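Local atomic coordinates of YCAC GENE product (Escherichia coli, PDB entry 1YAC), a protein that is probably a hydrolase of still unknown specificity, assembled as an octamer and related to the isochorismatase family. Residues A[9-20]-A[103-113]. Sequence-based numbering, arbitrary orientation.
Sequences DKNDAAVLLVDH and TGKKQLIIAGV
Lys105 lies along the backbone of Asn11 to Ala14. CB sits 3.6 Å from Asp12 O; CG, beside its own backbone N (chi1 -54°), packs on Ala13 C. A bend at chi2 (-51°) turns CD toward Asn11 O, with CE 3.7 Å from that oxygen, and NZ donates to it at 2.9 Å from above the carbonyl plane. With an alanine here, Asn11 O would probably lose this donor and the backbone of Ala13 its aliphatic cover. Lys106 N gives Asp12 OD1 a nearly straight bond (171°). Gln107 OE1 takes Asp9 N on a lone pair in the carbonyl plane at 2.8 Å. The backbones donate and accept in turn (Gln107 N to Asp12 O, Ala14 N to Gln107 O, Ile109 N to Ala14 O), making 13-18 and 107-112 (axes 4.6 Å apart at closest approach) parallel neighbours in mid-sheet of the three-layer alpha-beta-alpha sandwich. Leu16 and Ile110 run side by side, Leu16 CD1 to Ile110 CG1 4.0 Å; on the other face Ile109 CD1 touches Ala13 CB and Val15 CG2. Past strand 13-18, the His20 ring has Gly112 CA over one face, 3.6 Å from its centroid, a CH-pi contact, while His20 NE2 bonds to Ala139 O.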
# COMPACT_ATOMS: atom_id res chain seq x y z
N ASP A 9 6.52 -19.92 29.48
CA ASP A 9 7.04 -21.10 30.13
C ASP A 9 6.08 -22.21 29.75
O ASP A 9 4.91 -22.20 30.14
CB ASP A 9 7.02 -20.84 31.64
CG ASP A 9 7.55 -22.00 32.46
OD1 ASP A 9 7.65 -23.15 31.96
OD2 ASP A 9 7.84 -21.76 33.65
N LYS A 10 6.57 -23.20 29.00
CA LYS A 10 5.71 -24.29 28.53
C LYS A 10 5.02 -25.08 29.64
O LYS A 10 4.12 -25.85 29.36
CB LYS A 10 6.46 -25.24 27.60
CG LYS A 10 7.60 -26.00 28.24
CD LYS A 10 8.11 -27.07 27.31
CE LYS A 10 9.21 -27.90 27.99
NZ LYS A 10 9.54 -29.15 27.22
N ASN A 11 5.45 -24.88 30.89
CA ASN A 11 4.83 -25.54 32.01
C ASN A 11 3.90 -24.64 32.80
O ASN A 11 3.24 -25.08 33.72
CB ASN A 11 5.93 -26.07 32.95
CG ASN A 11 6.79 -27.20 32.39
OD1 ASN A 11 7.58 -27.06 31.50
ND2 ASN A 11 6.58 -28.38 32.92
N ASP A 12 3.84 -23.38 32.41
CA ASP A 12 2.96 -22.45 33.11
C ASP A 12 2.08 -21.62 32.17
O ASP A 12 1.66 -20.51 32.50
CB ASP A 12 3.79 -21.49 34.00
CG ASP A 12 3.00 -20.96 35.18
OD1 ASP A 12 1.88 -21.43 35.47
OD2 ASP A 12 3.52 -20.05 35.83
N ALA A 13 1.71 -22.22 31.04
CA ALA A 13 0.90 -21.52 30.04
C ALA A 13 -0.27 -22.32 29.50
O ALA A 13 -0.16 -23.53 29.26
CB ALA A 13 1.79 -21.08 28.86
N ALA A 14 -1.40 -21.64 29.31
CA ALA A 14 -2.59 -22.26 28.74
C ALA A 14 -2.93 -21.45 27.48
O ALA A 14 -2.58 -20.27 27.36
CB ALA A 14 -3.76 -22.22 29.72
N VAL A 15 -3.59 -22.10 26.54
CA VAL A 15 -3.96 -21.44 25.29
C VAL A 15 -5.47 -21.28 25.23
O VAL A 15 -6.21 -22.23 25.49
CB VAL A 15 -3.48 -22.27 24.08
CG1 VAL A 15 -3.94 -21.63 22.75
CG2 VAL A 15 -1.97 -22.38 24.10
N LEU A 16 -5.93 -20.06 24.94
CA LEU A 16 -7.37 -19.78 24.82
C LEU A 16 -7.66 -19.43 23.37
O LEU A 16 -7.14 -18.44 22.85
CB LEU A 16 -7.81 -18.60 25.70
CG LEU A 16 -7.34 -18.47 27.16
CD1 LEU A 16 -8.13 -17.35 27.85
CD2 LEU A 16 -7.48 -19.77 27.91
N LEU A 17 -8.46 -20.26 22.70
CA LEU A 17 -8.83 -20.04 21.30
C LEU A 17 -10.28 -19.58 21.31
O LEU A 17 -11.20 -20.38 21.50
CB LEU A 17 -8.63 -21.32 20.49
CG LEU A 17 -7.20 -21.88 20.53
CD1 LEU A 17 -7.09 -23.12 19.65
CD2 LEU A 17 -6.20 -20.80 20.05
N VAL A 18 -10.47 -18.29 21.06
CA VAL A 18 -11.79 -17.67 21.13
C VAL A 18 -12.50 -17.31 19.82
O VAL A 18 -12.07 -16.41 19.09
CB VAL A 18 -11.70 -16.38 22.00
CG1 VAL A 18 -13.10 -15.88 22.39
CG2 VAL A 18 -10.84 -16.62 23.25
N ASP A 19 -13.60 -18.01 19.57
CA ASP A 19 -14.47 -17.75 18.43
C ASP A 19 -13.91 -17.81 17.00
O ASP A 19 -14.28 -16.99 16.15
CB ASP A 19 -15.21 -16.43 18.64
CG ASP A 19 -15.90 -16.35 19.99
OD1 ASP A 19 -16.03 -17.37 20.69
OD2 ASP A 19 -16.31 -15.24 20.38
N HIS A 20 -13.00 -18.74 16.74
CA HIS A 20 -12.48 -18.92 15.39
C HIS A 20 -13.59 -19.75 14.71
O HIS A 20 -13.46 -20.97 14.51
CB HIS A 20 -11.16 -19.71 15.40
CG HIS A 20 -9.99 -18.93 15.92
ND1 HIS A 20 -9.50 -19.08 17.20
CD2 HIS A 20 -9.16 -18.04 15.30
CE1 HIS A 20 -8.43 -18.33 17.36
NE2 HIS A 20 -8.19 -17.69 16.22
N THR A 103 -6.88 -24.81 34.71
CA THR A 103 -5.64 -25.23 34.06
C THR A 103 -4.48 -25.04 35.04
O THR A 103 -3.44 -25.68 34.91
CB THR A 103 -5.32 -24.40 32.79
OG1 THR A 103 -5.02 -23.05 33.15
CG2 THR A 103 -6.49 -24.39 31.81
N GLY A 104 -4.67 -24.12 35.98
CA GLY A 104 -3.65 -23.83 36.97
C GLY A 104 -2.47 -23.06 36.40
O GLY A 104 -1.43 -22.94 37.06
N LYS A 105 -2.63 -22.52 35.20
CA LYS A 105 -1.56 -21.78 34.52
C LYS A 105 -1.65 -20.27 34.73
O LYS A 105 -2.73 -19.69 34.62
CB LYS A 105 -1.55 -22.09 33.02
CG LYS A 105 -1.48 -23.58 32.70
CD LYS A 105 -0.36 -24.27 33.45
CE LYS A 105 -0.36 -25.75 33.16
NZ LYS A 105 0.72 -26.45 33.93
N LYS A 106 -0.50 -19.66 35.01
CA LYS A 106 -0.40 -18.22 35.23
C LYS A 106 -0.40 -17.42 33.91
O LYS A 106 -0.87 -16.27 33.86
CB LYS A 106 0.89 -17.94 36.01
CG LYS A 106 1.27 -16.48 36.20
CD LYS A 106 0.30 -15.77 37.07
CE LYS A 106 0.87 -14.48 37.61
NZ LYS A 106 -0.03 -13.98 38.69
N GLN A 107 0.16 -18.02 32.86
CA GLN A 107 0.26 -17.35 31.57
C GLN A 107 -0.84 -17.81 30.63
O GLN A 107 -1.11 -19.01 30.53
CB GLN A 107 1.62 -17.64 30.94
CG GLN A 107 2.79 -17.27 31.84
CD GLN A 107 4.11 -17.68 31.25
OE1 GLN A 107 4.19 -18.60 30.43
NE2 GLN A 107 5.17 -17.01 31.68
N LEU A 108 -1.45 -16.87 29.93
CA LEU A 108 -2.52 -17.19 28.99
C LEU A 108 -2.13 -16.68 27.62
O LEU A 108 -1.83 -15.49 27.45
CB LEU A 108 -3.84 -16.53 29.40
CG LEU A 108 -4.34 -16.80 30.81
CD1 LEU A 108 -5.70 -16.10 31.03
CD2 LEU A 108 -4.45 -18.31 31.02
N ILE A 109 -2.13 -17.58 26.65
CA ILE A 109 -1.82 -17.26 25.25
C ILE A 109 -3.20 -17.17 24.61
O ILE A 109 -3.92 -18.18 24.53
CB ILE A 109 -0.99 -18.39 24.61
CG1 ILE A 109 0.35 -18.52 25.34
CG2 ILE A 109 -0.80 -18.14 23.12
CD1 ILE A 109 1.09 -19.79 25.02
N ILE A 110 -3.58 -15.98 24.15
CA ILE A 110 -4.91 -15.79 23.60
C ILE A 110 -4.94 -15.37 22.13
O ILE A 110 -4.15 -14.53 21.71
CB ILE A 110 -5.66 -14.72 24.42
CG1 ILE A 110 -5.52 -14.99 25.91
CG2 ILE A 110 -7.15 -14.71 24.04
CD1 ILE A 110 -6.21 -13.94 26.81
N ALA A 111 -5.89 -15.93 21.39
CA ALA A 111 -6.08 -15.60 19.97
C ALA A 111 -7.56 -15.82 19.66
O ALA A 111 -8.21 -16.61 20.35
CB ALA A 111 -5.21 -16.47 19.09
N GLY A 112 -8.08 -15.17 18.63
CA GLY A 112 -9.48 -15.33 18.30
C GLY A 112 -10.01 -14.26 17.36
O GLY A 112 -9.23 -13.52 16.76
N VAL A 113 -11.33 -14.20 17.19
CA VAL A 113 -11.93 -13.21 16.31
C VAL A 113 -13.24 -12.68 16.87
O VAL A 113 -13.97 -13.43 17.53
CB VAL A 113 -12.06 -13.70 14.80
CG1 VAL A 113 -11.59 -15.12 14.60
CG2 VAL A 113 -13.47 -13.48 14.24